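Long-range contact in N-hydroxyarylamine O-acetyltransferase (Bacillus cereus, PDB 4DMO), which probably transfers acetyl groups to arylamines and N-hydroxyarylamines, as a member of the arylamine N-acetyltransferase family: residues H90-W104 and L184-K197. Residues are numbered along the deposited sequence; the frame is centred on the assembly and turned at random.
Sequences HLVSGTVYNAANSIW and LGYAFYIEEVDEEK. With KH2 (3-(1-methylpiperidinium-1-yl)propane-1-sulfonate), chain C.
Two neighbouring strands of an antiparallel beta-sheet, 88-98 and 183-188, meet here, with T95 and A187 as their central hydrogen-bonded pair. T95 N gives to A187 O at 2.8 Å, nearly in line with the carbonyl, and A187 N returns a bond to T95 O. Y97 N to G185 O (2.9 Å) and Y189 N to S93 O carry the ladder to both sides. The non-hydrogen-bonded pair G94-F188 lies between the T95-A187 and S93-Y189 bonds; G94, without a side chain, lets the strands close to 3.7 Å between G94 CA and F188 CA. On the T95 face, the small A187 CB leaves room for the indole of W104, from the next strand of the hairpin, whose CH2 lies 3.6 Å from L184 CD2 and also touches A187 CB. L184 reaches there with CG anti to its backbone N (chi1 178°), setting CG against Y97 CB and the branch CD2 against both the Y97 and the W104 rings. The other face of the sheet carries the Y186 ring. Past Y189 the segment 184-197 swings away, and a water bridges the gap, accepting from S93 N at 2.9 Å and lying close to Y189 O and E191 O. The segment returns at V193, whose N binds L91 O from above the carbonyl plane and whose CG2 packs on L91 CB at 3.7 Å; D194 then N-caps helix 195-207 by accepting from E196 N. At the other end, the sulfonate O2 of the bound propane-sulfonate takes a bond from L184 N, while its C7 lies over one face of the Y97 ring and its C12 lies 3.6 Å from W104 CZ2. Y97, W104 and L184 thus line a ligand pocket where strand 88-98 turns into 103-117, beside the start of 183-188 in this antiparallel sheet.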
loop_
_atom_site.group_PDB
_atom_site.type_symbol
_atom_site.label_atom_id
_atom_site.label_comp_id
_atom_site.label_asym_id
_atom_site.label_seq_id
_atom_site.Cartn_x
_atom_site.Cartn_y
_atom_site.Cartn_z
ATOM N N HIS A 90 15.112 -2.121 -0.073
ATOM C CA HIS A 90 15.082 -2.532 -1.473
ATOM C C HIS A 90 13.636 -2.762 -1.926
ATOM O O HIS A 90 12.792 -3.146 -1.143
ATOM C CB HIS A 90 15.902 -3.817 -1.648
ATOM C CG HIS A 90 17.245 -3.765 -0.973
ATOM N ND1 HIS A 90 18.376 -3.270 -1.594
ATOM C CD2 HIS A 90 17.638 -4.153 0.268
ATOM C CE1 HIS A 90 19.400 -3.340 -0.759
ATOM N NE2 HIS A 90 18.979 -3.869 0.379
ATOM N N LEU A 91 13.368 -2.541 -3.199
ATOM C CA LEU A 91 12.081 -2.851 -3.767
ATOM C C LEU A 91 12.109 -4.288 -4.273
ATOM O O LEU A 91 13.157 -4.813 -4.669
ATOM C CB LEU A 91 11.762 -1.909 -4.927
ATOM C CG LEU A 91 11.429 -0.462 -4.593
ATOM C CD1 LEU A 91 11.116 0.310 -5.847
ATOM C CD2 LEU A 91 10.254 -0.423 -3.647
ATOM N N VAL A 92 10.944 -4.920 -4.236
ATOM C CA VAL A 92 10.768 -6.238 -4.805
ATOM C C VAL A 92 9.492 -6.246 -5.616
ATOM O O VAL A 92 8.576 -5.422 -5.399
ATOM C CB VAL A 92 10.693 -7.326 -3.721
ATOM C CG1 VAL A 92 12.020 -7.398 -2.971
ATOM C CG2 VAL A 92 9.555 -7.056 -2.781
ATOM N N SER A 93 9.443 -7.198 -6.542
ATOM C CA SER A 93 8.333 -7.351 -7.456
ATOM C C SER A 93 7.614 -8.649 -7.155
ATOM O O SER A 93 8.235 -9.640 -6.786
ATOM C CB SER A 93 8.846 -7.348 -8.906
ATOM O OG SER A 93 7.895 -7.881 -9.813
ATOM N N GLY A 94 6.309 -8.644 -7.364
ATOM C CA GLY A 94 5.507 -9.818 -7.145
ATOM C C GLY A 94 4.190 -9.746 -7.870
ATOM O O GLY A 94 3.955 -8.850 -8.676
ATOM N N THR A 95 3.343 -10.727 -7.575
ATOM C CA THR A 95 2.057 -10.845 -8.183
ATOM C C THR A 95 1.046 -11.200 -7.113
ATOM O O THR A 95 1.264 -12.123 -6.329
ATOM C CB THR A 95 2.056 -11.954 -9.260
ATOM O OG1 THR A 95 3.058 -11.688 -10.252
ATOM C CG2 THR A 95 0.678 -12.055 -9.919
ATOM N N VAL A 96 -0.075 -10.483 -7.098
ATOM C CA VAL A 96 -1.154 -10.728 -6.139
ATOM C C VAL A 96 -1.958 -11.965 -6.545
ATOM O O VAL A 96 -2.055 -12.309 -7.733
ATOM C CB VAL A 96 -2.123 -9.511 -6.032
ATOM C CG1 VAL A 96 -3.303 -9.808 -5.058
ATOM C CG2 VAL A 96 -1.371 -8.273 -5.590
ATOM N N TYR A 97 -2.508 -12.637 -5.537
ATOM C CA TYR A 97 -3.354 -13.795 -5.753
ATOM C C TYR A 97 -4.780 -13.442 -5.414
ATOM O O TYR A 97 -5.052 -12.730 -4.452
ATOM C CB TYR A 97 -2.919 -14.957 -4.883
ATOM C CG TYR A 97 -3.610 -16.271 -5.202
ATOM C CD1 TYR A 97 -3.223 -17.013 -6.318
ATOM C CD2 TYR A 97 -4.611 -16.796 -4.367
ATOM C CE1 TYR A 97 -3.809 -18.212 -6.617
ATOM C CE2 TYR A 97 -5.214 -18.018 -4.664
ATOM C CZ TYR A 97 -4.806 -18.719 -5.798
ATOM O OH TYR A 97 -5.364 -19.935 -6.138
ATOM N N ASN A 98 -5.690 -13.935 -6.227
ATOM C CA ASN A 98 -7.078 -13.679 -6.003
ATOM C C ASN A 98 -7.674 -14.912 -5.390
ATOM O O ASN A 98 -8.177 -15.771 -6.096
ATOM C CB ASN A 98 -7.751 -13.337 -7.315
ATOM C CG ASN A 98 -9.072 -12.647 -7.115
ATOM O OD1 ASN A 98 -10.066 -13.279 -6.765
ATOM N ND2 ASN A 98 -9.088 -11.333 -7.309
ATOM N N ALA A 99 -7.562 -15.010 -4.075
ATOM C CA ALA A 99 -8.057 -16.159 -3.337
ATOM C C ALA A 99 -9.515 -16.470 -3.665
ATOM O O ALA A 99 -9.873 -17.635 -3.847
ATOM C CB ALA A 99 -7.892 -15.931 -1.850
ATOM N N ALA A 100 -10.353 -15.442 -3.765
ATOM C CA ALA A 100 -11.767 -15.656 -4.096
ATOM C C ALA A 100 -11.888 -16.614 -5.274
ATOM O O ALA A 100 -12.354 -17.752 -5.121
ATOM C CB ALA A 100 -12.455 -14.335 -4.433
ATOM N N ASN A 101 -11.419 -16.161 -6.437
ATOM C CA ASN A 101 -11.591 -16.901 -7.682
ATOM C C ASN A 101 -10.493 -17.924 -7.941
ATOM O O ASN A 101 -10.433 -18.519 -9.014
ATOM C CB ASN A 101 -11.662 -15.919 -8.856
ATOM C CG ASN A 101 -12.924 -15.088 -8.839
ATOM O OD1 ASN A 101 -13.959 -15.505 -9.357
ATOM N ND2 ASN A 101 -12.846 -13.906 -8.239
ATOM N N SER A 102 -9.643 -18.151 -6.948
ATOM C CA SER A 102 -8.548 -19.102 -7.074
ATOM C C SER A 102 -7.734 -18.901 -8.361
ATOM O O SER A 102 -7.595 -19.804 -9.167
ATOM C CB SER A 102 -9.087 -20.540 -7.036
ATOM O OG SER A 102 -9.659 -20.848 -5.777
ATOM N N ILE A 103 -7.171 -17.719 -8.543
ATOM C CA ILE A 103 -6.336 -17.470 -9.710
ATOM C C ILE A 103 -5.471 -16.269 -9.416
ATOM O O ILE A 103 -5.776 -15.499 -8.511
ATOM C CB ILE A 103 -7.167 -17.110 -10.962
ATOM C CG1 ILE A 103 -8.167 -16.006 -10.626
ATOM C CG2 ILE A 103 -7.890 -18.325 -11.527
ATOM C CD1 ILE A 103 -8.679 -15.310 -11.818
ATOM N N TRP A 104 -4.426 -16.086 -10.221
ATOM C CA TRP A 104 -3.523 -14.966 -10.053
ATOM C C TRP A 104 -4.112 -13.714 -10.625
ATOM O O TRP A 104 -4.930 -13.771 -11.519
ATOM C CB TRP A 104 -2.186 -15.232 -10.740
ATOM C CG TRP A 104 -1.434 -16.367 -10.155
ATOM C CD1 TRP A 104 -1.342 -17.631 -10.663
ATOM C CD2 TRP A 104 -0.654 -16.342 -8.953
ATOM N NE1 TRP A 104 -0.543 -18.400 -9.850
ATOM C CE2 TRP A 104 -0.115 -17.650 -8.788
ATOM C CE3 TRP A 104 -0.348 -15.370 -7.991
ATOM C CZ2 TRP A 104 0.697 -17.988 -7.714
ATOM C CZ3 TRP A 104 0.467 -15.707 -6.928
ATOM C CH2 TRP A 104 0.969 -17.016 -6.794
ATOM N N LEU A 184 -3.054 -17.103 0.602
ATOM C CA LEU A 184 -2.030 -16.400 -0.122
ATOM C C LEU A 184 -2.487 -14.990 -0.470
ATOM O O LEU A 184 -3.558 -14.821 -1.058
ATOM C CB LEU A 184 -1.702 -17.166 -1.391
ATOM C CG LEU A 184 -0.660 -16.520 -2.297
ATOM C CD1 LEU A 184 0.612 -16.255 -1.535
ATOM C CD2 LEU A 184 -0.391 -17.412 -3.528
ATOM N N GLY A 185 -1.678 -13.993 -0.077
ATOM C CA GLY A 185 -1.936 -12.592 -0.394
ATOM C C GLY A 185 -1.249 -12.277 -1.696
ATOM O O GLY A 185 -1.872 -12.061 -2.736
ATOM N N TYR A 186 0.067 -12.297 -1.646
ATOM C CA TYR A 186 0.813 -12.297 -2.882
ATOM C C TYR A 186 2.110 -13.089 -2.777
ATOM O O TYR A 186 2.629 -13.367 -1.679
ATOM C CB TYR A 186 1.092 -10.875 -3.354
ATOM C CG TYR A 186 1.889 -10.055 -2.370
ATOM C CD1 TYR A 186 1.264 -9.138 -1.520
ATOM C CD2 TYR A 186 3.267 -10.176 -2.313
ATOM C CE1 TYR A 186 2.000 -8.392 -0.633
ATOM C CE2 TYR A 186 4.010 -9.422 -1.435
ATOM C CZ TYR A 186 3.378 -8.532 -0.602
ATOM O OH TYR A 186 4.124 -7.791 0.286
ATOM N N ALA A 187 2.577 -13.480 -3.961
ATOM C CA ALA A 187 3.863 -14.093 -4.137
ATOM C C ALA A 187 4.810 -13.028 -4.656
ATOM O O ALA A 187 4.409 -12.151 -5.439
ATOM C CB ALA A 187 3.748 -15.253 -5.143
ATOM N N PHE A 188 6.066 -13.095 -4.230
ATOM C CA PHE A 188 7.087 -12.175 -4.729
ATOM C C PHE A 188 8.445 -12.855 -4.819
ATOM O O PHE A 188 8.652 -13.889 -4.208
ATOM C CB PHE A 188 7.209 -10.940 -3.841
ATOM C CG PHE A 188 7.666 -11.237 -2.425
ATOM C CD1 PHE A 188 6.768 -11.689 -1.473
ATOM C CD2 PHE A 188 8.983 -11.040 -2.049
ATOM C CE1 PHE A 188 7.182 -11.945 -0.168
ATOM C CE2 PHE A 188 9.398 -11.312 -0.751
ATOM C CZ PHE A 188 8.490 -11.753 0.187
ATOM N N TYR A 189 9.341 -12.261 -5.605
ATOM C CA TYR A 189 10.732 -12.667 -5.682
ATOM C C TYR A 189 11.574 -11.773 -4.747
ATOM O O TYR A 189 11.365 -10.554 -4.696
ATOM C CB TYR A 189 11.230 -12.529 -7.125
ATOM C CG TYR A 189 10.554 -13.435 -8.113
ATOM C CD1 TYR A 189 10.924 -14.777 -8.210
ATOM C CD2 TYR A 189 9.534 -12.959 -8.967
ATOM C CE1 TYR A 189 10.302 -15.645 -9.135
ATOM C CE2 TYR A 189 8.898 -13.827 -9.912
ATOM C CZ TYR A 189 9.302 -15.171 -9.968
ATOM O OH TYR A 189 8.722 -16.056 -10.851
ATOM N N ILE A 190 12.502 -12.369 -3.994
ATOM C CA ILE A 190 13.346 -11.617 -3.051
ATOM C C ILE A 190 14.378 -10.757 -3.781
ATOM O O ILE A 190 14.940 -9.821 -3.213
ATOM C CB ILE A 190 14.076 -12.569 -2.047
ATOM C CG1 ILE A 190 14.703 -11.784 -0.888
ATOM C CG2 ILE A 190 15.151 -13.385 -2.771
ATOM C CD1 ILE A 190 13.739 -10.848 -0.164
ATOM N N GLU A 191 14.624 -11.101 -5.040
ATOM C CA GLU A 191 15.553 -10.381 -5.912
ATOM C C GLU A 191 15.163 -8.896 -6.086
ATOM O O GLU A 191 14.028 -8.556 -6.417
ATOM C CB GLU A 191 15.632 -11.081 -7.279
ATOM C CG GLU A 191 16.429 -12.433 -7.289
ATOM C CD GLU A 191 15.674 -13.654 -6.716
ATOM O OE1 GLU A 191 14.422 -13.644 -6.629
ATOM O OE2 GLU A 191 16.351 -14.630 -6.343
ATOM N N GLU A 192 16.140 -8.026 -5.880
ATOM C CA GLU A 192 15.945 -6.586 -5.914
ATOM C C GLU A 192 15.615 -6.021 -7.294
ATOM O O GLU A 192 16.141 -6.440 -8.329
ATOM C CB GLU A 192 17.185 -5.887 -5.366
ATOM C CG GLU A 192 17.381 -4.502 -5.908
ATOM C CD GLU A 192 18.395 -3.720 -5.110
ATOM O OE1 GLU A 192 18.709 -4.162 -3.986
ATOM O OE2 GLU A 192 18.875 -2.680 -5.611
ATOM N N VAL A 193 14.706 -5.063 -7.281
ATOM C CA VAL A 193 14.303 -4.367 -8.487
ATOM C C VAL A 193 14.422 -2.853 -8.251
ATOM O O VAL A 193 14.605 -2.416 -7.110
ATOM C CB VAL A 193 12.850 -4.751 -8.883
ATOM C CG1 VAL A 193 12.687 -6.270 -9.001
ATOM C CG2 VAL A 193 11.838 -4.184 -7.886
ATOM N N ASP A 194 14.296 -2.064 -9.322
ATOM C CA ASP A 194 14.367 -0.598 -9.220
ATOM C C ASP A 194 13.091 0.077 -9.723
ATOM O O ASP A 194 12.100 -0.595 -10.017
ATOM C CB ASP A 194 15.593 -0.059 -9.973
ATOM C CG ASP A 194 15.575 -0.380 -11.473
ATOM O OD1 ASP A 194 16.677 -0.436 -12.072
ATOM O OD2 ASP A 194 14.486 -0.556 -12.068
ATOM N N GLU A 195 13.123 1.401 -9.835
ATOM C CA GLU A 195 11.955 2.173 -10.245
ATOM C C GLU A 195 11.426 1.742 -11.591
ATOM O O GLU A 195 10.251 1.912 -11.873
ATOM C CB GLU A 195 12.287 3.670 -10.324
ATOM C CG GLU A 195 12.468 4.324 -8.974
ATOM C CD GLU A 195 13.855 4.059 -8.389
ATOM O OE1 GLU A 195 14.160 4.527 -7.249
ATOM O OE2 GLU A 195 14.633 3.345 -9.067
ATOM N N GLU A 196 12.289 1.224 -12.447
ATOM C CA GLU A 196 11.842 0.826 -13.784
ATOM C C GLU A 196 10.857 -0.340 -13.670
ATOM O O GLU A 196 9.909 -0.446 -14.458
ATOM C CB GLU A 196 13.023 0.459 -14.696
ATOM C CG GLU A 196 12.712 0.614 -16.192
ATOM C CD GLU A 196 13.805 0.068 -17.111
ATOM O OE1 GLU A 196 14.425 -0.979 -16.786
ATOM O OE2 GLU A 196 14.042 0.697 -18.168
ATOM N N LYS A 197 11.080 -1.234 -12.703
ATOM C CA LYS A 197 10.123 -2.310 -12.490
ATOM C C LYS A 197 8.824 -1.716 -11.924
ATOM O O LYS A 197 7.728 -2.154 -12.271
ATOM C CB LYS A 197 10.665 -3.368 -11.547
ATOM C CG LYS A 197 9.891 -4.658 -11.618
ATOM C CD LYS A 197 9.835 -5.185 -13.049
ATOM C CE LYS A 197 9.592 -6.708 -13.120
ATOM N NZ LYS A 197 9.135 -7.087 -14.505
HETATM S S KH2 C . -4.950 -20.335 -0.669
HETATM C C1 KH2 C . -4.580 -20.364 -2.392
HETATM O O1 KH2 C . -5.939 -19.342 -0.326
HETATM N N2 KH2 C . -1.601 -21.506 -4.455
HETATM O O2 KH2 C . -3.796 -20.102 0.168
HETATM C C4 KH2 C . -3.579 -21.331 -2.917
HETATM O O4 KH2 C . -5.459 -21.595 -0.168
HETATM C C7 KH2 C . -2.479 -20.708 -3.683
HETATM C C11 KH2 C . -0.778 -22.292 -3.606
HETATM C C12 KH2 C . 0.108 -21.230 -6.215
HETATM C C13 KH2 C . -1.938 -22.310 -6.716
HETATM C C14 KH2 C . -0.463 -22.515 -6.702
HETATM C C15 KH2 C . -2.359 -22.370 -5.290
HETATM C C16 KH2 C . -0.818 -20.598 -5.242
HETATM O O HOH W 1 11.582 -9.067 -6.797
#